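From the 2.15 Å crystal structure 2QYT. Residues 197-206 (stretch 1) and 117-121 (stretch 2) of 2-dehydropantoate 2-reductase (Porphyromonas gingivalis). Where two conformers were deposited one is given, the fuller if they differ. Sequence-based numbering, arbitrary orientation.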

ATOM      1  N   TYR A 197       9.751  -4.601  -5.990  1.00  8.37           N
ATOM      2  CA  TYR A 197       9.034  -4.786  -4.712  1.00  7.57           C
ATOM      3  C   TYR A 197       7.526  -4.756  -4.914  1.00  8.25           C
ATOM      4  O   TYR A 197       6.782  -5.531  -4.304  1.00  9.05           O
ATOM      5  CB  TYR A 197       9.473  -3.758  -3.650  1.00  6.18           C
ATOM      6  CG  TYR A 197      10.898  -3.955  -3.231  1.00  4.59           C
ATOM      7  CD1 TYR A 197      11.218  -4.677  -2.072  1.00  4.94           C
ATOM      8  CD2 TYR A 197      11.943  -3.478  -4.024  1.00  3.65           C
ATOM      9  CE1 TYR A 197      12.574  -4.902  -1.704  1.00  4.43           C
ATOM     10  CE2 TYR A 197      13.271  -3.681  -3.667  1.00  2.93           C
ATOM     11  CZ  TYR A 197      13.591  -4.393  -2.509  1.00  4.17           C
ATOM     12  OH  TYR A 197      14.929  -4.602  -2.185  1.00  5.14           O
ATOM     13  N   ILE A 198       7.088  -3.874  -5.793  1.00  7.64           N
ATOM     14  CA  ILE A 198       5.684  -3.755  -6.135  1.00  8.95           C
ATOM     15  C   ILE A 198       5.107  -4.988  -6.851  1.00  9.15           C
ATOM     16  O   ILE A 198       4.005  -5.435  -6.499  1.00  8.72           O
ATOM     17  CB  ILE A 198       5.454  -2.526  -7.033  1.00  8.13           C
ATOM     18  CG1 ILE A 198       5.903  -1.251  -6.319  1.00  8.65           C
ATOM     19  CG2 ILE A 198       3.978  -2.417  -7.472  1.00  9.88           C
ATOM     20  CD1 ILE A 198       4.906  -0.702  -5.492  1.00  2.20           C
HETATM   21  N   MSE A 199       5.765  -5.474  -7.905  1.00  9.68           N
HETATM   22  CA  MSE A 199       5.282  -6.702  -8.564  0.50 10.06           C
HETATM   23  C   MSE A 199       5.410  -7.885  -7.618  1.00 10.74           C
HETATM   24  O   MSE A 199       4.516  -8.721  -7.547  1.00 11.73           O
HETATM   25  CB  MSE A 199       5.953  -6.972  -9.923  0.50 10.06           C
HETATM   26  CG  MSE A 199       7.457  -7.242  -9.921  0.50 10.55           C
HETATM   27 SE   MSE A 199       8.080  -8.283 -11.487  0.25  9.26          SE
HETATM   28  CE  MSE A 199       8.314  -9.991 -10.639  0.50 10.78           C
ATOM     29  N   LYS A 200       6.512  -7.938  -6.870  1.00 10.89           N
ATOM     30  CA  LYS A 200       6.717  -9.034  -5.928  1.00 12.77           C
ATOM     31  C   LYS A 200       5.569  -9.144  -4.915  1.00 12.51           C
ATOM     32  O   LYS A 200       5.009 -10.229  -4.731  1.00 12.64           O
ATOM     33  CB  LYS A 200       8.093  -8.941  -5.241  1.00 12.79           C
ATOM     34  CG  LYS A 200       8.569 -10.225  -4.574  1.00 13.68           C
ATOM     35  CD  LYS A 200       9.706  -9.948  -3.581  1.00 15.83           C
ATOM     36  CE  LYS A 200       9.188  -9.497  -2.198  1.00 19.07           C
ATOM     37  NZ  LYS A 200       9.886  -8.282  -1.671  1.00 20.55           N
ATOM     38  N   LYS A 201       5.193  -8.013  -4.307  1.00 11.85           N
ATOM     39  CA  LYS A 201       4.045  -7.955  -3.402  1.00 11.05           C
ATOM     40  C   LYS A 201       2.748  -8.402  -4.095  1.00 11.00           C
ATOM     41  O   LYS A 201       2.009  -9.228  -3.552  1.00 10.85           O
ATOM     42  CB  LYS A 201       3.882  -6.531  -2.842  1.00 11.04           C
ATOM     43  CG  LYS A 201       2.618  -6.288  -2.021  1.00 10.61           C
ATOM     44  CD  LYS A 201       2.892  -6.327  -0.542  1.00 11.90           C
ATOM     45  CE  LYS A 201       1.659  -6.710   0.266  1.00 10.36           C
ATOM     46  NZ  LYS A 201       0.868  -5.501   0.526  1.00  8.48           N
ATOM     47  N   PHE A 202       2.479  -7.855  -5.279  1.00 10.18           N
ATOM     48  CA  PHE A 202       1.229  -8.126  -5.992  1.00 10.72           C
ATOM     49  C   PHE A 202       1.070  -9.597  -6.436  1.00 12.21           C
ATOM     50  O   PHE A 202      -0.009 -10.167  -6.354  1.00 11.29           O
ATOM     51  CB  PHE A 202       1.039  -7.187  -7.201  1.00  9.30           C
ATOM     52  CG  PHE A 202      -0.192  -7.510  -8.002  1.00  8.18           C
ATOM     53  CD1 PHE A 202      -1.450  -7.018  -7.600  1.00  9.23           C
ATOM     54  CD2 PHE A 202      -0.114  -8.346  -9.114  1.00  7.15           C
ATOM     55  CE1 PHE A 202      -2.604  -7.318  -8.305  1.00  7.33           C
ATOM     56  CE2 PHE A 202      -1.260  -8.685  -9.821  1.00  7.26           C
ATOM     57  CZ  PHE A 202      -2.508  -8.167  -9.425  1.00  7.36           C
HETATM   58  N   MSE A 203       2.147 -10.187  -6.939  1.00 15.04           N
HETATM   59  CA  MSE A 203       2.141 -11.585  -7.371  1.00 18.04           C
HETATM   60  C   MSE A 203       1.779 -12.532  -6.218  1.00 17.41           C
HETATM   61  O   MSE A 203       0.899 -13.380  -6.379  1.00 17.99           O
HETATM   62  CB  MSE A 203       3.481 -11.957  -7.987  1.00 17.50           C
HETATM   63  CG  MSE A 203       3.733 -11.378  -9.368  1.00 19.10           C
HETATM   64 SE   MSE A 203       5.589 -11.701  -9.964  0.75 24.87          SE
HETATM   65  CE  MSE A 203       6.468 -11.716  -8.234  1.00 24.62           C
HETATM   66  N   MSE A 204       2.417 -12.342  -5.061  1.00 17.72           N
HETATM   67  CA  MSE A 204       2.149 -13.107  -3.845  0.50 17.63           C
HETATM   68  C   MSE A 204       0.685 -13.045  -3.405  1.00 17.14           C
HETATM   69  O   MSE A 204       0.052 -14.053  -3.111  1.00 16.65           O
HETATM   70  CB  MSE A 204       3.005 -12.558  -2.711  0.50 18.19           C
HETATM   71  CG  MSE A 204       4.481 -12.837  -2.845  0.50 21.16           C
HETATM   72 SE   MSE A 204       4.876 -14.724  -2.634  0.40 26.42          SE
HETATM   73  CE  MSE A 204       4.128 -14.983  -0.835  0.50 24.01           C
ATOM     74  N   ILE A 205       0.156 -11.830  -3.335  1.00 16.59           N
ATOM     75  CA  ILE A 205      -1.210 -11.637  -2.864  1.00 16.13           C
ATOM     76  C   ILE A 205      -2.228 -11.980  -3.951  1.00 15.51           C
ATOM     77  O   ILE A 205      -3.316 -12.449  -3.655  1.00 15.05           O
ATOM     78  CB  ILE A 205      -1.431 -10.233  -2.284  1.00 16.10           C
ATOM     79  CG1 ILE A 205      -2.898 -10.046  -1.895  1.00 17.08           C
ATOM     80  CG2 ILE A 205      -1.026  -9.187  -3.278  1.00 17.08           C
ATOM     81  CD1 ILE A 205      -3.234  -8.715  -1.274  1.00 18.73           C
ATOM     82  N   SER A 206      -1.866 -11.769  -5.210  1.00 15.48           N
ATOM     83  CA  SER A 206      -2.686 -12.252  -6.316  1.00 14.86           C
ATOM     84  C   SER A 206      -2.822 -13.783  -6.190  1.00 15.49           C
ATOM     85  O   SER A 206      -3.914 -14.297  -5.954  1.00 15.01           O
ATOM     86  CB  SER A 206      -2.070 -11.822  -7.655  1.00 14.88           C
ATOM     87  OG  SER A 206      -2.823 -12.265  -8.766  1.00 12.37           O
TER
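Stretch 2 (117-121) LNGAD

Residues 117-121 form an irregular segment, neither helix nor strand, that lies against one side of the helix comprising residues 197-206. The segment runs across the helix rather than along it, with Asn118 at Lys201 and Ile205 and Ala120 at Ile198 and Phe202. The helix extends beyond this stretch at both ends and is held by successive i to i+4 backbone hydrogen bonds, from Lys201 N to Tyr197 O (2.9 Å) through Ser206 N to Phe202 O (2.7 Å); the bond from Met204 N to Lys200 O, at 3.4 Å, is weak. The contact is compact, burying 309 Å² summed over both sides, and it draws on Ile198, Lys201, Phe202 and Ile205. Their spacing of three and four residues places these side chains along a single side of the helix. The two backbones come nearest at Phe202 and Ala120, whose CA atoms are 5.8 Å apart.

Leu117 enters the segment in an extended conformation (phi/psi -75/156°), with its CA-to-CB bond pointing away from the helix, and makes no contact with it. Asn118 keeps the extended backbone (-74/154°) but directs its CA-to-CB bond toward the helix. With chi1 in the m rotamer, its amide provides the one direct hydrogen bond between the stretches: Lys201 NZ donates to Asn118 OD1 at 2.6 Å, a short bond that pairs the charged ammonium group with the carbonyl oxygen of the amide. A water molecule reinforces the pairing, accepting from Asn118 ND2 at 3.2 Å and from Lys201 NZ at 3.1 Å, so that the two side chains are joined both directly and through solvent. The amide nitrogen also meets an apolar neighbour, with Ile205 CD1 lying 3.5 Å from Asn118 ND2; the fully extended t,t rotamer of Ile205 carries this methyl group out to the loop.

At Gly119 the chain adopts phi/psi of 139/157°, a conformation in which a CB would be jammed against the carbonyl oxygen of Asn118. With no side chain at Gly119, the backbone itself makes the contact: Gly119 C is 3.5 Å from Phe202 CD1, at an oblique angle to the ring. A CB here would point away from the helix. Gly119 O is also 4.3 Å from Ile198 CG2.

Ala120 turns to helix-like backbone angles (-79/-29°) and settles over the Phe202 ring. Its CA-to-CB bond runs sideways relative to the helix, yet the methyl group is placed almost exactly on the ring axis: Ala120 CB is 3.9 Å from the centroid of the Phe202 ring and 5° off the ring normal, a CH-pi contact over the face. Ala120 CA lies over one face as well, and Ala120 N is 3.4 Å from Phe202 CD1. Main chain and methyl group thus pack together on the aromatic surface. One turn earlier in the helix, Ile198 CG2 contacts Ala120 O at 4.0 Å.

Asp121 lies beyond the contact, its CA-to-CB bond pointing away from the helix. The residue occupies the N-cap position of a following helix, although its side chain makes no capping bond.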

ATOM      1  N   LEU A 117      -1.493   1.219  -1.350  1.00 26.36           N
ATOM      2  CA  LEU A 117      -2.534   0.212  -1.607  1.00 26.86           C
ATOM      3  C   LEU A 117      -1.992  -0.971  -2.420  1.00 25.95           C
ATOM      4  O   LEU A 117      -1.026  -0.832  -3.174  1.00 24.18           O
ATOM      5  CB  LEU A 117      -3.694   0.837  -2.435  1.00 27.43           C
ATOM      6  CG  LEU A 117      -4.266   2.252  -2.163  1.00 29.37           C
ATOM      7  CD1 LEU A 117      -3.159   3.270  -2.326  1.00 28.62           C
ATOM      8  CD2 LEU A 117      -5.464   2.615  -3.086  1.00 27.21           C
ATOM      9  N   ASN A 118      -2.657  -2.122  -2.291  1.00 26.11           N
ATOM     10  CA  ASN A 118      -2.326  -3.290  -3.095  1.00 25.11           C
ATOM     11  C   ASN A 118      -2.803  -3.089  -4.513  1.00 24.41           C
ATOM     12  O   ASN A 118      -3.718  -2.306  -4.765  1.00 24.95           O
ATOM     13  CB  ASN A 118      -2.923  -4.534  -2.473  1.00 26.18           C
ATOM     14  CG  ASN A 118      -2.099  -5.042  -1.294  1.00 27.87           C
ATOM     15  OD1 ASN A 118      -0.854  -5.131  -1.366  1.00 30.86           O
ATOM     16  ND2 ASN A 118      -2.778  -5.398  -0.214  1.00 28.48           N
ATOM     17  N   GLY A 119      -2.160  -3.751  -5.457  1.00 23.76           N
ATOM     18  CA  GLY A 119      -2.529  -3.608  -6.868  1.00 22.49           C
ATOM     19  C   GLY A 119      -1.254  -3.548  -7.667  1.00 22.18           C
ATOM     20  O   GLY A 119      -0.200  -3.203  -7.113  1.00 22.13           O
ATOM     21  N   ALA A 120      -1.343  -3.892  -8.944  1.00 21.56           N
ATOM     22  CA  ALA A 120      -0.183  -3.981  -9.821  1.00 21.40           C
ATOM     23  C   ALA A 120       0.291  -2.613 -10.312  1.00 21.41           C
ATOM     24  O   ALA A 120       1.478  -2.402 -10.539  1.00 21.16           O
ATOM     25  CB  ALA A 120      -0.495  -4.870 -11.006  1.00 20.86           C
ATOM     26  N   ASP A 121      -0.638  -1.676 -10.422  1.00 21.10           N
ATOM     27  CA  ASP A 121      -0.415  -0.493 -11.228  1.00 21.50           C
ATOM     28  C   ASP A 121      -1.092   0.762 -10.686  1.00 20.39           C
ATOM     29  O   ASP A 121      -1.528   1.593 -11.474  1.00 21.17           O
ATOM     30  CB  ASP A 121      -0.940  -0.777 -12.645  1.00 21.81           C
ATOM     31  CG  ASP A 121      -2.441  -0.964 -12.669  1.00 22.37           C
ATOM     32  OD1 ASP A 121      -3.054  -1.106 -11.589  1.00 23.74           O
ATOM     33  OD2 ASP A 121      -3.016  -0.963 -13.768  1.00 27.04           O
TER
HETATM   34  O   HOH W   1      -1.322  -7.060   2.140  1.00 25.61           O